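Glutaredoxin (Grx-1) (Archaeoglobus fulgidus, PDB 3IC4) probably acts as a small thiol-disulfide oxidoreductase of the thioredoxin fold, passing electrons to partner molecules as glutaredoxins generally do. Local coordinates at residues A12-Y17 and V71-K76; S63-V68 and H77-N82. All coordinates share one frame; numbering follows the deposited sequence.

Contact 1 (A12-Y17 and V71-K76)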
loop_
_atom_site.group_PDB
_atom_site.type_symbol
_atom_site.label_atom_id
_atom_site.label_comp_id
_atom_site.label_asym_id
_atom_site.label_seq_id
_atom_site.Cartn_x
_atom_site.Cartn_y
_atom_site.Cartn_z
ATOM N N ALA A 12 -3.515 -9.820 -2.237
ATOM C CA ALA A 12 -2.941 -9.750 -0.860
ATOM C C ALA A 12 -4.073 -9.534 0.151
ATOM O O ALA A 12 -4.983 -8.757 -0.104
ATOM C CB ALA A 12 -1.901 -8.607 -0.721
ATOM N N GLU A 13 -3.966 -10.114 1.354
ATOM C CA GLU A 13 -4.952 -9.777 2.409
ATOM C C GLU A 13 -4.721 -8.361 2.842
ATOM O O GLU A 13 -5.687 -7.610 2.969
ATOM C CB GLU A 13 -4.890 -10.705 3.617
ATOM C CG GLU A 13 -5.445 -12.144 3.358
ATOM C CD GLU A 13 -6.931 -12.255 2.826
ATOM O OE1 GLU A 13 -7.853 -11.600 3.419
ATOM O OE2 GLU A 13 -7.170 -13.038 1.837
ATOM N N VAL A 14 -3.448 -7.991 3.000
ATOM C CA VAL A 14 -3.071 -6.598 3.292
ATOM C C VAL A 14 -1.993 -6.105 2.300
ATOM O O VAL A 14 -0.992 -6.766 2.052
ATOM C CB VAL A 14 -2.563 -6.470 4.740
ATOM C CG1 VAL A 14 -2.132 -5.071 5.030
ATOM C CG2 VAL A 14 -3.637 -6.896 5.682
ATOM N N LEU A 15 -2.248 -4.939 1.706
ATOM C CA LEU A 15 -1.312 -4.372 0.735
ATOM C C LEU A 15 -0.990 -2.935 1.104
ATOM O O LEU A 15 -1.894 -2.139 1.334
ATOM C CB LEU A 15 -1.966 -4.373 -0.667
ATOM C CG LEU A 15 -1.113 -3.814 -1.806
ATOM C CD1 LEU A 15 0.149 -4.624 -2.029
ATOM C CD2 LEU A 15 -1.899 -3.726 -3.117
HETATM N N MSE A 16 0.308 -2.637 1.109
HETATM C CA MSE A 16 0.790 -1.266 1.229
HETATM C C MSE A 16 1.381 -0.733 -0.071
HETATM O O MSE A 16 2.208 -1.403 -0.724
HETATM C CB MSE A 16 1.857 -1.224 2.317
HETATM C CG MSE A 16 2.366 0.122 2.603
HETATM SE SE MSE A 16 3.855 0.035 3.821
HETATM C CE MSE A 16 4.980 1.392 3.029
ATOM N N TYR A 17 0.999 0.504 -0.393
ATOM C CA TYR A 17 1.619 1.279 -1.462
ATOM C C TYR A 17 2.452 2.376 -0.808
ATOM O O TYR A 17 1.984 3.076 0.080
ATOM C CB TYR A 17 0.570 1.954 -2.306
ATOM C CG TYR A 17 -0.349 1.052 -3.041
ATOM C CD1 TYR A 17 -0.071 0.648 -4.350
ATOM C CD2 TYR A 17 -1.548 0.627 -2.449
ATOM C CE1 TYR A 17 -0.987 -0.153 -5.043
ATOM C CE2 TYR A 17 -2.451 -0.160 -3.153
ATOM C CZ TYR A 17 -2.150 -0.542 -4.421
ATOM O OH TYR A 17 -3.063 -1.299 -5.062
ATOM N N VAL A 71 -2.579 1.861 2.879
ATOM C CA VAL A 71 -2.690 0.444 3.263
ATOM C C VAL A 71 -4.149 0.041 3.035
ATOM O O VAL A 71 -5.070 0.684 3.502
ATOM C CB VAL A 71 -2.253 0.154 4.710
ATOM C CG1 VAL A 71 -2.393 -1.353 5.034
ATOM C CG2 VAL A 71 -0.794 0.588 4.919
ATOM N N VAL A 72 -4.286 -1.060 2.317
ATOM C CA VAL A 72 -5.578 -1.565 1.866
ATOM C C VAL A 72 -5.820 -2.935 2.436
ATOM O O VAL A 72 -4.938 -3.825 2.365
ATOM C CB VAL A 72 -5.686 -1.667 0.327
ATOM C CG1 VAL A 72 -7.160 -2.081 -0.050
ATOM C CG2 VAL A 72 -5.252 -0.331 -0.301
ATOM N N LYS A 73 -6.996 -3.114 3.017
ATOM C CA LYS A 73 -7.465 -4.475 3.425
ATOM C C LYS A 73 -8.901 -4.610 3.013
ATOM O O LYS A 73 -9.769 -3.921 3.581
ATOM C CB LYS A 73 -7.361 -4.657 4.937
ATOM C CG LYS A 73 -7.664 -6.081 5.388
ATOM C CD LYS A 73 -7.678 -6.282 6.876
ATOM C CE LYS A 73 -8.257 -7.652 7.206
ATOM N NZ LYS A 73 -7.650 -8.126 8.479
ATOM N N GLY A 74 -9.189 -5.510 2.063
ATOM C CA GLY A 74 -10.563 -5.688 1.541
ATOM C C GLY A 74 -11.001 -4.388 0.866
ATOM O O GLY A 74 -10.233 -3.840 0.067
ATOM N N ASP A 75 -12.154 -3.869 1.283
ATOM C CA ASP A 75 -12.687 -2.615 0.762
ATOM C C ASP A 75 -12.355 -1.408 1.571
ATOM O O ASP A 75 -12.794 -0.315 1.218
ATOM C CB ASP A 75 -14.187 -2.716 0.555
ATOM C CG ASP A 75 -14.542 -3.760 -0.482
ATOM O OD1 ASP A 75 -13.707 -4.015 -1.421
ATOM O OD2 ASP A 75 -15.652 -4.299 -0.352
ATOM N N LYS A 76 -11.503 -1.558 2.603
ATOM C CA LYS A 76 -11.150 -0.448 3.490
ATOM C C LYS A 76 -9.696 -0.055 3.255
ATOM O O LYS A 76 -8.937 -0.808 2.704
ATOM C CB LYS A 76 -11.406 -0.807 4.946
ATOM C CG LYS A 76 -12.884 -0.966 5.241
ATOM C CD LYS A 76 -13.203 -1.004 6.707
ATOM C CE LYS A 76 -12.819 0.320 7.409
ATOM N NZ LYS A 76 -13.832 1.428 7.188
HETATM O O HOH W 1 -5.570 -5.763 0.284
HETATM O O HOH W 2 -8.003 -7.861 1.615
#
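Val72 O is gripped by three groups: Leu15 N donates to it at 3.0 Å, in the carbonyl plane, a water sits 2.9 Å from the same Val72 O, and the CA-H of Val14 approaches Val72 O with CA at 3.5 Å. That water also reaches Ala12 O, and it cannot serve every acceptor within its range at once. This is the antiparallel junction between strands 15-18 and 70-73, the two inner strands of the thioredoxin-fold sheet. Leu15 and Val72 form a hydrogen-bonded pair, whose return bond from Val72 N to Leu15 O measures 2.8 Å; Met16 (selenomethionine) and Val71 make the neighbouring non-hydrogen-bonded pair. Val71 forks between two neighbours: CG1, anti to the backbone N (chi1 -180°), meets Val14 CG1 at 3.7 Å, whereas CG2 packs on Met16 CG at 3.9 Å. Helix 23-35 covers Met16, which touches Cys25 of the presumed CxxC pair, and, together with helix 83-91, Val71. Val72 points to the other face, where its CG2 lies at the edge of the Tyr17 ring, near the ring plane and 4.0 Å from CE2; helix 49-63 packs on that tyrosine. At the end of strand 70-73, Lys73 CG lies against Glu13 O, while Lys73 NZ is bonded to Ile90 O. The type II' turn from Lys73 to Lys76 begins here, and a second water joins its Gly74 N to Glu13 O, 2.7 Å from each.

Contact 2 (S63-V68 and H77-N82); sequences SGSYSV and HVLGYN
Leu79 pushes its two methyls against a row of serines: CD2 lies 3.4 Å from Ser65 OG, and CD1 rests 3.6 Å from Ser67 O and also touches Ser67 CB. The contact lays the loop after helix 49-63 across strand 76-79, an outer strand of the thioredoxin-fold sheet, with no direct hydrogen bond between the two segments. An ST turn shapes the loop, for Ser65 OG accepts from Ser67 N at 3.0 Å. The same Ser65 OG is 2.9 Å from Ser63 OG in a hydrogen bond whose donor could be either hydroxyl. Leu79 CG stands anti to the backbone N (chi1 164°). Its CD2 also meets Ser63 CB at 4.0 Å, on the side where the CB atoms of Ser63, Ser65 and Ser67 point. Further back along the strand, His77 turns its ring to the end of the helix: Ser63 N lies over one face, and Ser63 CA is 3.6 Å from NE2. The His77 side chain also comes within about 4 Å of a bound magnesium ion. Gly64, with positive phi, is where the chain leaves the helix. At the other end, Val68 touches Cys25 and precedes Pro69, consistent with the Val-Pro element that flanks the active site in glutaredoxins; Gly80 is backbone-bonded to Pro69. A water in the plane of the His77 ring, 2.8 Å from NE2, donates to Ser63 O and bridges strand and helix end.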
loop_
_atom_site.group_PDB
_atom_site.type_symbol
_atom_site.label_atom_id
_atom_site.label_comp_id
_atom_site.label_asym_id
_atom_site.label_seq_id
_atom_site.Cartn_x
_atom_site.Cartn_y
_atom_site.Cartn_z
ATOM N N SER A 63 -7.608 5.765 -2.553
ATOM C CA SER A 63 -7.667 6.830 -1.517
ATOM C C SER A 63 -8.282 8.166 -2.000
ATOM O O SER A 63 -8.570 9.013 -1.181
ATOM C CB SER A 63 -6.244 7.184 -1.006
ATOM O OG SER A 63 -5.477 7.845 -2.029
ATOM N N GLY A 64 -8.416 8.355 -3.317
ATOM C CA GLY A 64 -8.847 9.619 -3.866
ATOM C C GLY A 64 -7.794 10.659 -3.877
ATOM O O GLY A 64 -8.041 11.768 -4.321
ATOM N N SER A 65 -6.574 10.270 -3.491
ATOM C CA SER A 65 -5.435 11.180 -3.433
ATOM C C SER A 65 -4.233 10.609 -4.233
ATOM O O SER A 65 -4.268 9.462 -4.739
ATOM C CB SER A 65 -4.977 11.422 -1.988
ATOM O OG SER A 65 -4.107 10.388 -1.568
ATOM N N TYR A 66 -3.243 11.472 -4.413
ATOM C CA TYR A 66 -1.966 11.011 -4.941
ATOM C C TYR A 66 -0.904 11.019 -3.835
ATOM O O TYR A 66 0.292 11.299 -4.088
ATOM C CB TYR A 66 -1.515 11.845 -6.120
ATOM C CG TYR A 66 -2.413 11.669 -7.294
ATOM C CD1 TYR A 66 -2.347 10.538 -8.082
ATOM C CD2 TYR A 66 -3.374 12.593 -7.567
ATOM C CE1 TYR A 66 -3.190 10.371 -9.136
ATOM C CE2 TYR A 66 -4.223 12.439 -8.629
ATOM C CZ TYR A 66 -4.134 11.302 -9.414
ATOM O OH TYR A 66 -5.022 11.190 -10.448
ATOM N N SER A 67 -1.324 10.693 -2.624
ATOM C CA SER A 67 -0.393 10.553 -1.490
ATOM C C SER A 67 -0.221 9.118 -1.032
ATOM O O SER A 67 -1.026 8.226 -1.304
ATOM C CB SER A 67 -0.805 11.443 -0.335
ATOM O OG SER A 67 -0.804 12.796 -0.743
ATOM N N VAL A 68 0.864 8.940 -0.282
ATOM C CA VAL A 68 1.201 7.644 0.321
ATOM C C VAL A 68 1.752 7.932 1.734
ATOM O O VAL A 68 2.104 9.073 2.009
ATOM C CB VAL A 68 2.264 6.832 -0.537
ATOM C CG1 VAL A 68 1.649 6.374 -1.890
ATOM C CG2 VAL A 68 3.449 7.703 -0.809
ATOM N N HIS A 77 -9.344 1.184 3.603
ATOM C CA HIS A 77 -7.980 1.621 3.479
ATOM C C HIS A 77 -7.662 2.659 4.552
ATOM O O HIS A 77 -8.552 3.209 5.186
ATOM C CB HIS A 77 -7.689 2.217 2.081
ATOM C CG HIS A 77 -8.360 3.552 1.827
ATOM N ND1 HIS A 77 -9.668 3.678 1.398
ATOM C CD2 HIS A 77 -7.902 4.818 2.015
ATOM C CE1 HIS A 77 -9.982 4.961 1.302
ATOM N NE2 HIS A 77 -8.930 5.678 1.677
ATOM N N VAL A 78 -6.368 2.860 4.771
ATOM C CA VAL A 78 -5.875 3.978 5.571
ATOM C C VAL A 78 -4.873 4.741 4.710
ATOM O O VAL A 78 -3.969 4.153 4.114
ATOM C CB VAL A 78 -5.286 3.475 6.940
ATOM C CG1 VAL A 78 -4.468 4.621 7.651
ATOM C CG2 VAL A 78 -6.411 2.876 7.828
ATOM N N LEU A 79 -5.019 6.068 4.655
ATOM C CA LEU A 79 -4.104 6.908 3.943
ATOM C C LEU A 79 -3.336 7.636 5.031
ATOM O O LEU A 79 -3.925 8.323 5.873
ATOM C CB LEU A 79 -4.863 7.893 3.039
ATOM C CG LEU A 79 -4.156 9.120 2.460
ATOM C CD1 LEU A 79 -3.051 8.677 1.587
ATOM C CD2 LEU A 79 -5.149 9.990 1.684
ATOM N N GLY A 80 -2.020 7.433 5.004
ATOM C CA GLY A 80 -1.080 8.012 5.958
ATOM C C GLY A 80 -0.717 7.104 7.130
ATOM O O GLY A 80 -1.426 6.130 7.422
ATOM N N TYR A 81 0.397 7.411 7.790
ATOM C CA TYR A 81 0.774 6.717 8.984
ATOM C C TYR A 81 -0.012 7.195 10.189
ATOM O O TYR A 81 0.146 8.350 10.687
ATOM C CB TYR A 81 2.264 6.884 9.266
ATOM C CG TYR A 81 2.722 6.158 10.497
ATOM C CD1 TYR A 81 2.759 4.780 10.535
ATOM C CD2 TYR A 81 3.139 6.833 11.628
ATOM C CE1 TYR A 81 3.153 4.123 11.654
ATOM C CE2 TYR A 81 3.606 6.164 12.737
ATOM C CZ TYR A 81 3.601 4.823 12.750
ATOM O OH TYR A 81 4.092 4.146 13.871
ATOM N N ASN A 82 -0.960 6.403 10.605
ATOM C CA ASN A 82 -1.734 6.689 11.807
ATOM C C ASN A 82 -1.901 5.378 12.498
ATOM O O ASN A 82 -2.586 4.501 11.975
ATOM C CB ASN A 82 -3.117 7.208 11.483
ATOM C CG ASN A 82 -3.964 7.482 12.756
ATOM O OD1 ASN A 82 -4.558 6.588 13.339
ATOM N ND2 ASN A 82 -4.000 8.743 13.168
HETATM O O HOH W 3 -8.419 8.384 1.506
#

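From the N terminus the chain enters strand 15-18, runs through helix 23-35, strand 40-43 and helix 49-63, and returns as strand 70-73, where contact 1 closes a long loop of 53 intervening residues. Contact 2 closes a much shorter one, only eight residues, taking the loop 63-68 to strand 76-79 by way of the hairpin. Because 63-68 lies between the two segments of contact 1 and 77-82 follows both, the contacts cross along the chain. They meet in the hairpin, where Val78 N probably bonds to Val71 O at 2.8 Å. Contact 1 joins the two inner strands; contact 2 ties the end of helix 49-63 and its loop to outer strand 76-79.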